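Long-range contacts in aminotransferase (Paracoccus denitrificans, PDB 4GRX), which probably transfers amino groups between amines and keto compounds as a class III omega-aminotransferase, using pyridoxal phosphate joined to a lysine: residues Arg153-Arg158 and Thr228-Phe233; Gln208-Leu213 and Pro245-Tyr250; Leu62-Gly67 and Leu422-Arg427; Ile433-Pro438 and Glu448-Leu453; Lys78-Ala83 and Leu346-Val351. One frame throughout, in Å; residues are numbered along the deposited sequence.

Interaction 1 of 5, residues Arg153-Arg158 and Thr228-Phe233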
# COMPACT_ATOMS: atom_id res chain seq x y z
N ARG A 153 12.41 10.15 -17.40
CA ARG A 153 11.26 9.57 -16.71
C ARG A 153 10.92 8.13 -17.07
O ARG A 153 10.28 7.43 -16.27
CB ARG A 153 10.05 10.45 -16.95
CG ARG A 153 10.17 11.83 -16.34
CD ARG A 153 8.92 12.64 -16.62
NE ARG A 153 7.76 12.10 -15.94
CZ ARG A 153 7.49 12.28 -14.65
NH1 ARG A 153 8.32 12.98 -13.88
NH2 ARG A 153 6.40 11.75 -14.11
N LYS A 154 11.34 7.69 -18.26
CA LYS A 154 10.98 6.33 -18.74
C LYS A 154 11.48 5.23 -17.80
O LYS A 154 12.51 5.39 -17.16
CB LYS A 154 11.46 6.09 -20.18
CG LYS A 154 10.75 6.95 -21.22
CD LYS A 154 11.53 7.07 -22.52
CE LYS A 154 10.92 8.14 -23.42
NZ LYS A 154 11.77 8.47 -24.60
N ILE A 155 10.73 4.13 -17.72
CA ILE A 155 11.05 3.02 -16.82
C ILE A 155 11.17 1.73 -17.64
O ILE A 155 10.22 1.33 -18.33
CB ILE A 155 9.99 2.85 -15.70
CG1 ILE A 155 9.93 4.08 -14.78
CG2 ILE A 155 10.23 1.58 -14.89
CD1 ILE A 155 11.20 4.36 -14.00
N LEU A 156 12.34 1.09 -17.54
CA LEU A 156 12.59 -0.19 -18.23
C LEU A 156 12.35 -1.38 -17.33
O LEU A 156 12.91 -1.45 -16.24
CB LEU A 156 14.02 -0.23 -18.78
CG LEU A 156 14.57 1.01 -19.48
CD1 LEU A 156 16.02 0.82 -19.89
CD2 LEU A 156 13.74 1.35 -20.72
N THR A 157 11.51 -2.31 -17.78
CA THR A 157 11.30 -3.62 -17.13
C THR A 157 11.30 -4.73 -18.17
O THR A 157 11.60 -4.47 -19.34
CB THR A 157 10.03 -3.67 -16.25
OG1 THR A 157 8.88 -3.25 -16.99
CG2 THR A 157 10.18 -2.77 -15.02
N ARG A 158 10.98 -5.96 -17.77
CA ARG A 158 10.94 -7.07 -18.74
C ARG A 158 9.56 -7.67 -18.90
O ARG A 158 8.78 -7.71 -17.94
CB ARG A 158 11.90 -8.21 -18.36
CG ARG A 158 13.38 -8.00 -18.62
CD ARG A 158 14.05 -7.33 -17.44
NE ARG A 158 13.70 -7.95 -16.16
CZ ARG A 158 14.33 -9.00 -15.63
NH1 ARG A 158 15.34 -9.58 -16.28
NH2 ARG A 158 13.95 -9.48 -14.46
N THR A 228 16.12 10.34 -21.40
CA THR A 228 14.69 10.15 -21.16
C THR A 228 14.37 8.91 -20.31
O THR A 228 13.20 8.66 -19.99
CB THR A 228 13.86 10.13 -22.46
OG1 THR A 228 14.13 8.92 -23.19
CG2 THR A 228 14.16 11.34 -23.34
N ILE A 229 15.41 8.16 -19.92
CA ILE A 229 15.21 6.92 -19.17
C ILE A 229 15.67 7.03 -17.73
O ILE A 229 16.84 7.29 -17.47
CB ILE A 229 15.89 5.71 -19.85
CG1 ILE A 229 15.22 5.43 -21.19
CG2 ILE A 229 15.80 4.49 -18.95
CD1 ILE A 229 16.18 4.89 -22.22
N ALA A 230 14.73 6.81 -16.81
CA ALA A 230 14.91 7.08 -15.39
C ALA A 230 15.43 5.89 -14.60
O ALA A 230 16.08 6.08 -13.56
CB ALA A 230 13.61 7.59 -14.78
N GLY A 231 15.13 4.68 -15.07
CA GLY A 231 15.50 3.48 -14.34
C GLY A 231 15.26 2.16 -15.06
O GLY A 231 14.58 2.11 -16.09
N PHE A 232 15.84 1.10 -14.48
CA PHE A 232 15.70 -0.28 -14.95
C PHE A 232 15.45 -1.13 -13.72
O PHE A 232 16.29 -1.19 -12.80
CB PHE A 232 16.99 -0.73 -15.65
CG PHE A 232 17.02 -2.20 -16.01
CD1 PHE A 232 17.42 -3.16 -15.08
CD2 PHE A 232 16.70 -2.63 -17.29
CE1 PHE A 232 17.47 -4.51 -15.42
CE2 PHE A 232 16.74 -3.97 -17.64
CZ PHE A 232 17.12 -4.92 -16.69
N PHE A 233 14.30 -1.78 -13.67
CA PHE A 233 13.98 -2.70 -12.59
C PHE A 233 14.06 -4.13 -13.09
O PHE A 233 13.65 -4.42 -14.22
CB PHE A 233 12.57 -2.47 -12.07
CG PHE A 233 12.37 -1.16 -11.38
CD1 PHE A 233 12.48 0.05 -12.09
CD2 PHE A 233 12.03 -1.12 -10.03
CE1 PHE A 233 12.28 1.27 -11.44
CE2 PHE A 233 11.83 0.09 -9.39
CZ PHE A 233 11.95 1.28 -10.09
O HOH W 1 11.73 -6.17 -14.79
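Strands 154-158 and 229-233 run parallel, 4.6 Å apart at their closest and diverging by 22°, with Lys154 level with Ile229 but Ile155 already level with Gly231, a one-residue slip that makes a beta bulge. The bulge brings two amides to Lys154 O: Ala230 N at 2.7 Å, and Gly231 N in a long, weak bond. Beyond it the pairing settles down, Leu156 N giving to Gly231 O while Leu156 O takes Phe233 N. At the start, Thr228 O receives both Lys154 N and Arg153 N.

The Lys154 chain, extended beyond CG, lies beside Thr228 and points the same way, so NZ meets Thr228 OG1 at 2.8 Å; NZ also makes a salt bridge to Glu224. On that same face Leu156 crosses Ile229 at about a right angle, its CG 3.7 Å from Ile229 CG2, and its CB lies 3.9 Å from Phe232 CD2. On the other face Ile155 CG2 rests 3.9 Å from Phe233 CD1. Helix 129-146 covers the Ile155 side and helix 250-260 the Phe232 side, as expected inside the central sheet of a fold type I aminotransferase. At the far end one water accepts from Arg158 N and NE and donates to Phe233 O at 2.7 Å; Arg158 NH1 goes to Tyr250 OH. The chemistry is therefore mainly apolar along the middle of both faces and polar toward the two ends, where a lysine and a water extend the backbone pairing.

Interaction 2 of 5, residues Gln208-Leu213 and Pro245-Tyr250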
# COMPACT_ATOMS: atom_id res chain seq x y z
N GLN A 208 24.69 -16.54 -27.09
CA GLN A 208 24.17 -15.73 -28.20
C GLN A 208 22.84 -15.07 -27.82
O GLN A 208 22.60 -13.92 -28.17
CB GLN A 208 24.00 -16.58 -29.46
CG GLN A 208 25.29 -17.01 -30.14
CD GLN A 208 25.07 -18.14 -31.13
OE1 GLN A 208 24.02 -18.77 -31.14
NE2 GLN A 208 26.07 -18.39 -31.95
N PHE A 209 22.01 -15.79 -27.09
CA PHE A 209 20.79 -15.24 -26.53
C PHE A 209 21.07 -14.07 -25.58
O PHE A 209 20.39 -13.04 -25.67
CB PHE A 209 20.01 -16.35 -25.81
CG PHE A 209 18.74 -15.87 -25.17
CD1 PHE A 209 17.66 -15.47 -25.94
CD2 PHE A 209 18.62 -15.85 -23.78
CE1 PHE A 209 16.48 -15.05 -25.34
CE2 PHE A 209 17.44 -15.42 -23.17
CZ PHE A 209 16.36 -15.03 -23.96
N VAL A 210 22.04 -14.23 -24.67
CA VAL A 210 22.37 -13.17 -23.72
C VAL A 210 22.96 -11.96 -24.44
O VAL A 210 22.65 -10.81 -24.09
CB VAL A 210 23.32 -13.64 -22.59
CG1 VAL A 210 23.92 -12.44 -21.84
CG2 VAL A 210 22.57 -14.54 -21.62
N ALA A 211 23.77 -12.21 -25.47
CA ALA A 211 24.29 -11.11 -26.28
C ALA A 211 23.18 -10.36 -27.04
O ALA A 211 23.24 -9.13 -27.16
CB ALA A 211 25.38 -11.60 -27.22
N ARG A 212 22.16 -11.08 -27.51
CA ARG A 212 21.03 -10.45 -28.20
C ARG A 212 20.26 -9.54 -27.26
O ARG A 212 19.85 -8.46 -27.67
CB ARG A 212 20.09 -11.46 -28.87
CG ARG A 212 18.81 -10.84 -29.43
CD ARG A 212 18.13 -11.68 -30.51
NE ARG A 212 17.76 -13.04 -30.07
CZ ARG A 212 16.64 -13.35 -29.40
NH1 ARG A 212 15.78 -12.39 -29.08
NH2 ARG A 212 16.39 -14.62 -29.04
N LEU A 213 20.08 -9.95 -26.01
CA LEU A 213 19.37 -9.06 -25.06
C LEU A 213 20.22 -7.85 -24.63
O LEU A 213 19.68 -6.78 -24.36
CB LEU A 213 18.86 -9.83 -23.83
CG LEU A 213 17.85 -10.98 -24.04
CD1 LEU A 213 17.54 -11.64 -22.71
CD2 LEU A 213 16.56 -10.53 -24.71
N PRO A 245 14.48 -18.19 -13.91
CA PRO A 245 15.88 -17.83 -13.64
C PRO A 245 16.47 -17.20 -14.88
O PRO A 245 16.18 -17.65 -15.98
CB PRO A 245 16.56 -19.19 -13.40
CG PRO A 245 15.44 -20.10 -13.02
CD PRO A 245 14.27 -19.65 -13.83
N PRO A 246 17.31 -16.18 -14.71
CA PRO A 246 17.87 -15.51 -15.90
C PRO A 246 18.83 -16.42 -16.65
O PRO A 246 19.48 -17.27 -16.04
CB PRO A 246 18.62 -14.33 -15.32
CG PRO A 246 18.99 -14.76 -13.94
CD PRO A 246 17.91 -15.68 -13.46
N ALA A 247 18.92 -16.24 -17.96
CA ALA A 247 19.95 -16.88 -18.77
C ALA A 247 21.33 -16.54 -18.22
O ALA A 247 21.54 -15.43 -17.72
CB ALA A 247 19.82 -16.44 -20.21
N LYS A 248 22.27 -17.48 -18.33
CA LYS A 248 23.62 -17.32 -17.74
C LYS A 248 24.35 -16.09 -18.25
O LYS A 248 24.53 -15.95 -19.46
CB LYS A 248 24.48 -18.57 -17.98
CG LYS A 248 25.92 -18.37 -17.50
CD LYS A 248 26.79 -19.61 -17.59
CE LYS A 248 26.22 -20.77 -16.77
NZ LYS A 248 25.91 -20.40 -15.36
N GLY A 249 24.78 -15.23 -17.33
CA GLY A 249 25.56 -14.04 -17.67
C GLY A 249 24.73 -12.84 -18.08
O GLY A 249 25.26 -11.81 -18.53
N TYR A 250 23.42 -12.94 -17.90
CA TYR A 250 22.51 -11.83 -18.23
C TYR A 250 22.87 -10.54 -17.51
O TYR A 250 23.08 -9.50 -18.15
CB TYR A 250 21.07 -12.22 -17.92
CG TYR A 250 20.03 -11.15 -18.09
CD1 TYR A 250 19.61 -10.73 -19.36
CD2 TYR A 250 19.41 -10.57 -16.97
CE1 TYR A 250 18.61 -9.78 -19.52
CE2 TYR A 250 18.42 -9.60 -17.12
CZ TYR A 250 18.02 -9.22 -18.39
OH TYR A 250 17.04 -8.27 -18.54
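Phe209 begins the contact by turning the edge of its ring to Ala247, whose CB lies in the ring plane, 3.8 Å from Phe209 CD2. Val210 comes next and wedges into the turn. Its CG1 stands anti to the backbone N (chi1 166°), and this branch lies 3.6 Å from Gly249 O and 3.9 Å from Tyr250 CA, while CG2 packs 3.6 Å from Ala247 CB and also faces Lys248 O. One turn of helix further on, Leu213 crosses Tyr250 at about a right angle and sets CD1 3.8 Å from CE1 of the ring; the Tyr250 hydroxyl has its own partner in Arg158.

What helix 206-224 meets is a type II beta turn from Ala247 to Tyr250, closed by Tyr250 N to Ala247 O at 3.1 Å. Gly249, with a positive phi of 85°, occupies the N-cap position of helix 250-260, so the contact seats one helix against the start of another. Glu206, on the same helix as Val210, accepts from Lys248 N. Between the two segments themselves no hydrogen bond forms: methyls and two aromatic rings do the joining, and Val210 meets the carbonyls of Lys248 and Gly249 through its methyls.

Interaction 3 of 5, residues Leu62-Gly67 and Leu422-Arg427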
# COMPACT_ATOMS: atom_id res chain seq x y z
N LEU A 62 -1.48 -29.01 2.66
CA LEU A 62 -0.08 -28.59 2.61
C LEU A 62 0.10 -27.43 1.62
O LEU A 62 0.08 -27.64 0.41
CB LEU A 62 0.80 -29.78 2.24
CG LEU A 62 2.29 -29.56 2.03
CD1 LEU A 62 2.94 -28.98 3.28
CD2 LEU A 62 2.94 -30.88 1.64
N ASP A 63 0.26 -26.21 2.13
CA ASP A 63 0.36 -25.03 1.26
C ASP A 63 1.77 -24.87 0.71
O ASP A 63 2.62 -24.28 1.35
CB ASP A 63 -0.10 -23.74 1.97
CG ASP A 63 -0.20 -22.54 1.03
OD1 ASP A 63 0.70 -22.36 0.17
OD2 ASP A 63 -1.18 -21.76 1.13
N ALA A 64 1.99 -25.41 -0.49
CA ALA A 64 3.30 -25.38 -1.14
C ALA A 64 3.56 -24.05 -1.84
O ALA A 64 4.48 -23.94 -2.64
CB ALA A 64 3.44 -26.53 -2.12
N ASN A 65 2.75 -23.04 -1.54
CA ASN A 65 2.90 -21.72 -2.13
C ASN A 65 3.26 -20.70 -1.06
O ASN A 65 3.21 -19.49 -1.30
CB ASN A 65 1.60 -21.32 -2.83
CG ASN A 65 1.83 -20.39 -4.00
OD1 ASN A 65 1.48 -19.20 -3.94
ND2 ASN A 65 2.41 -20.92 -5.06
N SER A 66 3.60 -21.20 0.12
CA SER A 66 3.95 -20.38 1.28
C SER A 66 2.87 -19.37 1.54
O SER A 66 3.17 -18.23 1.89
CB SER A 66 5.26 -19.64 1.04
OG SER A 66 6.38 -20.46 1.29
N GLY A 67 1.62 -19.78 1.37
CA GLY A 67 0.52 -18.85 1.21
C GLY A 67 0.78 -18.09 -0.07
O GLY A 67 0.38 -18.51 -1.15
N LEU A 422 -6.74 -33.01 -3.38
CA LEU A 422 -5.83 -34.01 -2.82
C LEU A 422 -5.07 -33.50 -1.59
O LEU A 422 -4.15 -34.16 -1.10
CB LEU A 422 -4.83 -34.44 -3.88
CG LEU A 422 -5.42 -35.12 -5.11
CD1 LEU A 422 -4.49 -34.92 -6.30
CD2 LEU A 422 -5.70 -36.59 -4.84
N GLY A 423 -5.44 -32.31 -1.12
CA GLY A 423 -4.80 -31.72 0.04
C GLY A 423 -3.48 -31.02 -0.21
O GLY A 423 -2.61 -31.01 0.67
N LEU A 424 -3.31 -30.42 -1.39
CA LEU A 424 -2.07 -29.70 -1.73
C LEU A 424 -2.38 -28.34 -2.31
O LEU A 424 -2.94 -28.25 -3.40
CB LEU A 424 -1.17 -30.51 -2.70
CG LEU A 424 0.03 -29.84 -3.41
CD1 LEU A 424 1.13 -29.49 -2.43
CD2 LEU A 424 0.63 -30.67 -4.54
N ILE A 425 -2.04 -27.27 -1.59
CA ILE A 425 -2.20 -25.95 -2.20
C ILE A 425 -1.02 -25.75 -3.15
O ILE A 425 0.15 -25.72 -2.74
CB ILE A 425 -2.29 -24.79 -1.18
CG1 ILE A 425 -3.54 -24.91 -0.27
CG2 ILE A 425 -2.21 -23.45 -1.89
CD1 ILE A 425 -4.85 -25.21 -0.97
N CYS A 426 -1.34 -25.66 -4.44
CA CYS A 426 -0.36 -25.46 -5.48
C CYS A 426 -1.00 -24.51 -6.46
O CYS A 426 -2.05 -24.83 -7.00
CB CYS A 426 -0.05 -26.77 -6.18
SG CYS A 426 1.08 -26.63 -7.58
N ARG A 427 -0.38 -23.36 -6.69
CA ARG A 427 -0.99 -22.37 -7.57
C ARG A 427 -0.22 -22.12 -8.87
O ARG A 427 0.81 -21.43 -8.86
CB ARG A 427 -1.23 -21.05 -6.84
CG ARG A 427 -2.52 -20.34 -7.25
CD ARG A 427 -2.77 -20.41 -8.75
NE ARG A 427 -4.18 -20.64 -9.03
CZ ARG A 427 -4.68 -21.16 -10.15
NH1 ARG A 427 -3.89 -21.54 -11.16
NH2 ARG A 427 -5.99 -21.30 -10.25
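Asp63, whose carboxylate lies against Ile425, has its OD1 gripped by two backbone amides: Asn65 N at 2.8 Å, nearly along the C-O axis, and Gly67 N in a weak bond. The first makes an Asx turn, laid over a type I beta turn from Asp63 to Ser66, and it ends strand 60-63 where that strand pairs in parallel with the short strand 424-425 at the border of a four-stranded sheet. Three backbone bonds join the strands: Leu62 N to Gly423 O at 3.0 Å, Ile425 N to Leu62 O, and Ala64 N to Ile425 O.

Asp63 CG is anti to the backbone N (chi1 -172°), which sets it 3.7 Å from Ile425 CG2. The other oxygen, OD2, is hydrogen-bonded to Tyr94 of the second subunit, so this carboxylate serves both the turn and the dimer interface. An alanine here would probably leave the amides of Asn65 and Gly67 without their acceptor and the Tyr94 hydroxyl of the second subunit without its mate.

Gly423 enters the pairing straight from the Schellman motif that closes helix 411-421. Arg427, at the other end, is salt-bridged to Glu413, its side chain about 6 Å from the bound delta-amino valeric acid; it probably matches the mobile arginine that handles substrate carboxylates in related omega-aminotransferases. On the opposite face from Asp63, Leu424 CD1 packs 3.8 Å from Ala64 CB.

Interaction 4 of 5, residues Ile433-Pro438 and Glu448-Leu453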
# COMPACT_ATOMS: atom_id res chain seq x y z
N ILE A 433 3.41 -24.53 -13.49
CA ILE A 433 3.12 -25.10 -12.17
C ILE A 433 4.22 -24.71 -11.18
O ILE A 433 5.36 -25.18 -11.27
CB ILE A 433 3.02 -26.62 -12.24
CG1 ILE A 433 2.07 -27.03 -13.36
CG2 ILE A 433 2.61 -27.21 -10.89
CD1 ILE A 433 2.55 -28.22 -14.17
N VAL A 434 3.87 -23.84 -10.24
CA VAL A 434 4.83 -23.22 -9.35
C VAL A 434 4.84 -23.89 -7.98
O VAL A 434 3.80 -24.25 -7.44
CB VAL A 434 4.55 -21.71 -9.21
CG1 VAL A 434 5.41 -21.07 -8.15
CG2 VAL A 434 4.77 -21.02 -10.54
N LEU A 435 6.04 -24.04 -7.43
CA LEU A 435 6.21 -24.59 -6.11
C LEU A 435 7.16 -23.67 -5.37
O LEU A 435 8.29 -23.42 -5.82
CB LEU A 435 6.78 -26.00 -6.21
CG LEU A 435 5.90 -27.12 -6.77
CD1 LEU A 435 6.69 -28.42 -6.81
CD2 LEU A 435 4.62 -27.31 -5.95
N CYS A 436 6.67 -23.12 -4.26
CA CYS A 436 7.46 -22.22 -3.42
C CYS A 436 7.10 -22.38 -1.94
O CYS A 436 6.59 -21.43 -1.31
CB CYS A 436 7.34 -20.76 -3.88
SG CYS A 436 5.66 -20.06 -3.88
N PRO A 437 7.37 -23.58 -1.38
CA PRO A 437 6.95 -23.94 -0.02
C PRO A 437 7.68 -23.13 1.06
O PRO A 437 8.72 -22.54 0.78
CB PRO A 437 7.32 -25.43 0.09
CG PRO A 437 8.14 -25.77 -1.12
CD PRO A 437 8.36 -24.53 -1.92
N PRO A 438 7.15 -23.11 2.31
CA PRO A 438 7.94 -22.45 3.37
C PRO A 438 9.33 -23.07 3.54
O PRO A 438 9.57 -24.24 3.20
CB PRO A 438 7.10 -22.69 4.63
CG PRO A 438 5.74 -23.03 4.15
CD PRO A 438 5.93 -23.73 2.84
N GLU A 448 5.70 -35.44 0.46
CA GLU A 448 4.25 -35.33 0.45
C GLU A 448 3.79 -34.48 -0.73
O GLU A 448 2.90 -34.88 -1.48
CB GLU A 448 3.71 -34.73 1.75
CG GLU A 448 2.20 -34.89 1.87
CD GLU A 448 1.61 -34.11 3.02
OE1 GLU A 448 2.37 -33.70 3.92
OE2 GLU A 448 0.38 -33.91 3.01
N MET A 449 4.42 -33.32 -0.87
CA MET A 449 4.16 -32.37 -1.94
C MET A 449 4.34 -32.97 -3.33
O MET A 449 3.49 -32.77 -4.20
CB MET A 449 5.07 -31.16 -1.78
CG MET A 449 5.07 -30.17 -2.93
SD MET A 449 6.41 -28.98 -2.72
CE MET A 449 7.83 -30.00 -3.10
N PHE A 450 5.43 -33.71 -3.55
CA PHE A 450 5.69 -34.35 -4.84
C PHE A 450 4.65 -35.40 -5.17
O PHE A 450 4.01 -35.33 -6.22
CB PHE A 450 7.07 -34.99 -4.88
CG PHE A 450 8.18 -34.01 -4.98
CD1 PHE A 450 8.05 -32.87 -5.77
CD2 PHE A 450 9.37 -34.23 -4.31
CE1 PHE A 450 9.08 -31.96 -5.88
CE2 PHE A 450 10.41 -33.32 -4.42
CZ PHE A 450 10.27 -32.19 -5.20
N GLU A 451 4.51 -36.39 -4.30
CA GLU A 451 3.49 -37.43 -4.44
C GLU A 451 2.10 -36.84 -4.78
O GLU A 451 1.43 -37.29 -5.71
CB GLU A 451 3.47 -38.30 -3.18
CG GLU A 451 2.28 -39.23 -3.01
CD GLU A 451 2.44 -40.15 -1.81
OE1 GLU A 451 3.15 -39.78 -0.84
OE2 GLU A 451 1.87 -41.26 -1.84
N LYS A 452 1.69 -35.81 -4.04
CA LYS A 452 0.40 -35.16 -4.32
C LYS A 452 0.35 -34.48 -5.71
O LYS A 452 -0.62 -34.67 -6.46
CB LYS A 452 0.02 -34.20 -3.19
CG LYS A 452 -0.42 -34.94 -1.94
CD LYS A 452 -0.67 -34.01 -0.76
CE LYS A 452 -1.32 -34.78 0.37
NZ LYS A 452 -1.81 -33.84 1.41
N LEU A 453 1.42 -33.74 -6.04
CA LEU A 453 1.54 -33.08 -7.34
C LEU A 453 1.46 -34.07 -8.49
O LEU A 453 0.79 -33.81 -9.48
CB LEU A 453 2.83 -32.27 -7.43
CG LEU A 453 3.05 -31.43 -8.69
CD1 LEU A 453 1.82 -30.60 -9.05
CD2 LEU A 453 4.27 -30.54 -8.54
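Leu435 and Leu453 reach toward each other tip to tip, Leu435 CD1 to Leu453 CD2 at 3.7 Å, in the tight part of a helix-on-sheet packing: residues 448-453 of helix 443-463 run nearly antiparallel (167°) to residues 433-435, in the border strand of a three-stranded antiparallel sheet. Met449 also meets Leu435 tip to tip, its SD 4.1 Å from Leu435 CD2, and crosses Pro437 at about a right angle with SD 4.0 Å from Pro437 CG. Further along, Ile433 CG2 touches Leu453 CD1 at 3.9 Å. An alanine in place of Leu435 would probably open a gap between Met449 and Leu453, leaving both tips freer to turn.

Phe450 is more loosely engaged, its CE1 4.4 Å from Leu435 CD1, and leans instead on Leu372 and Ile375 of helix 357-375. The partly exposed flank of the helix is polar and stays clear of the strand: Lys452 NZ bridges to Glu448 OE2 at 2.7 Å through the anti lone pair, and NZ also donates to Gly423 O. Within the helix the bent end of Met449 (chi3 72°) lays CE over one face of the Phe450 ring, offset toward its rim, 3.6 Å above the plane.

Interaction 5 of 5, residues Lys78-Ala83 and Leu346-Val351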
# COMPACT_ATOMS: atom_id res chain seq x y z
N LYS A 78 6.20 -20.15 16.57
CA LYS A 78 6.09 -19.67 17.95
C LYS A 78 6.90 -18.41 18.26
O LYS A 78 6.41 -17.52 18.95
CB LYS A 78 6.46 -20.79 18.94
CG LYS A 78 5.86 -20.61 20.33
CD LYS A 78 6.51 -21.52 21.36
CE LYS A 78 6.10 -21.12 22.76
NZ LYS A 78 7.09 -21.58 23.77
N GLY A 79 8.13 -18.36 17.75
CA GLY A 79 9.02 -17.23 18.00
C GLY A 79 8.47 -15.96 17.41
O GLY A 79 8.45 -14.92 18.06
N LEU A 80 8.01 -16.05 16.16
CA LEU A 80 7.37 -14.93 15.49
C LEU A 80 6.04 -14.52 16.13
O LEU A 80 5.75 -13.32 16.23
CB LEU A 80 7.20 -15.23 14.01
CG LEU A 80 8.46 -15.06 13.17
CD1 LEU A 80 8.39 -15.87 11.88
CD2 LEU A 80 8.73 -13.60 12.85
N ILE A 81 5.24 -15.49 16.57
CA ILE A 81 3.99 -15.16 17.24
C ILE A 81 4.31 -14.36 18.50
O ILE A 81 3.72 -13.31 18.76
CB ILE A 81 3.14 -16.42 17.56
CG1 ILE A 81 2.44 -16.92 16.30
CG2 ILE A 81 2.11 -16.15 18.67
CD1 ILE A 81 1.85 -18.31 16.44
N GLU A 82 5.27 -14.87 19.26
CA GLU A 82 5.66 -14.29 20.54
C GLU A 82 6.26 -12.89 20.36
O GLU A 82 6.02 -12.01 21.18
CB GLU A 82 6.61 -15.23 21.29
CG GLU A 82 6.23 -15.51 22.73
CD GLU A 82 4.76 -15.95 22.92
OE1 GLU A 82 4.28 -16.89 22.25
OE2 GLU A 82 4.10 -15.33 23.79
N ALA A 83 7.03 -12.70 19.28
CA ALA A 83 7.60 -11.39 18.94
C ALA A 83 6.56 -10.31 18.62
O ALA A 83 6.67 -9.17 19.07
CB ALA A 83 8.61 -11.50 17.80
N LEU A 346 12.57 -7.54 12.27
CA LEU A 346 13.78 -7.86 13.00
C LEU A 346 13.78 -9.34 13.37
O LEU A 346 14.72 -10.06 13.04
CB LEU A 346 13.90 -7.00 14.26
CG LEU A 346 14.32 -5.53 14.09
CD1 LEU A 346 14.15 -4.78 15.41
CD2 LEU A 346 15.75 -5.38 13.56
N LYS A 347 12.71 -9.79 14.02
CA LYS A 347 12.55 -11.20 14.34
C LYS A 347 12.57 -12.10 13.11
O LYS A 347 13.20 -13.17 13.14
CB LYS A 347 11.26 -11.43 15.13
CG LYS A 347 11.15 -12.83 15.71
CD LYS A 347 12.18 -13.04 16.81
CE LYS A 347 12.35 -14.52 17.10
NZ LYS A 347 13.42 -14.75 18.10
N ALA A 348 11.88 -11.70 12.05
CA ALA A 348 11.86 -12.53 10.83
C ALA A 348 13.26 -12.66 10.20
O ALA A 348 13.68 -13.76 9.84
CB ALA A 348 10.85 -11.99 9.82
N ILE A 349 13.96 -11.53 10.08
CA ILE A 349 15.34 -11.52 9.60
C ILE A 349 16.22 -12.44 10.47
O ILE A 349 16.98 -13.26 9.96
CB ILE A 349 15.89 -10.07 9.50
CG1 ILE A 349 15.15 -9.34 8.36
CG2 ILE A 349 17.41 -10.05 9.28
CD1 ILE A 349 15.07 -7.84 8.50
N ASP A 350 16.09 -12.31 11.79
CA ASP A 350 16.84 -13.15 12.71
C ASP A 350 16.50 -14.63 12.53
O ASP A 350 17.40 -15.47 12.42
CB ASP A 350 16.63 -12.71 14.17
CG ASP A 350 17.64 -13.34 15.13
OD1 ASP A 350 18.64 -13.95 14.66
OD2 ASP A 350 17.46 -13.22 16.36
N VAL A 351 15.20 -14.96 12.49
CA VAL A 351 14.75 -16.35 12.32
C VAL A 351 15.31 -17.00 11.05
O VAL A 351 15.85 -18.11 11.10
CB VAL A 351 13.20 -16.46 12.36
CG1 VAL A 351 12.73 -17.79 11.77
CG2 VAL A 351 12.69 -16.31 13.79
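Lys347 puts CG anti to its backbone N (chi1 -170°) and then bends at chi2 (68°); CG comes to Ala83 CB at 3.5 Å while CD lies 4.0 Å from the same methyl. The chain goes on past Gly79, its CE 4.0 Å from Gly79 O. Leu80 answers from the other helix: its CG is anti to the carbonyl carbon, and its side chain crosses the lysine obliquely, CD2 3.8 Å from Lys347 CG.

This is an antiparallel helix pair, helix 78-90 against helix 339-354, with the local axes 9.8 Å apart and directed 162° from each other. Small residues line the interface: Gly79 offers only backbone where a beta carbon would point at the lysine chain, and Ala83 and Ala348 present single methyls. Leu80 also packs beside Ala348, Leu80 CD2 to Ala348 CB at 4.0 Å, and its CG lies a loose 4.5 Å from Val351 CG2.

No hydrogen bond crosses between the segments, and the lysine works here through its carbons; its NZ has a long, weak ion pair with Glu355. Beyond the pair, Leu346 and Ile349 lean on Leu108 of helix 103-115, and Ile81 packs on Tyr88 of the second subunit.

In the fold
Interactions 1 to 4 are buried, and interaction 5 only partly. Interactions 1 and 3 are parallel strand pairings held by backbone bonds, but they sit in different sheets on opposite sides of the chain's centre, about 35 Å between centres. Interactions 2, 4 and 5 have no hydrogen bond between their segments and rely on apolar contacts: helix against turn, helix against sheet, helix against helix. Neighbouring contacts touch: Arg158 NH1 of interaction 1 meets Tyr250 OH of interaction 2, while interactions 3 and 4, whose strands 424-425 and 432-435 follow each other in the chain, are tied by Ala64 O to Cys436 N and Ser66 OG to Cys436 O. The second subunit reaches interactions 1, 3 and 5.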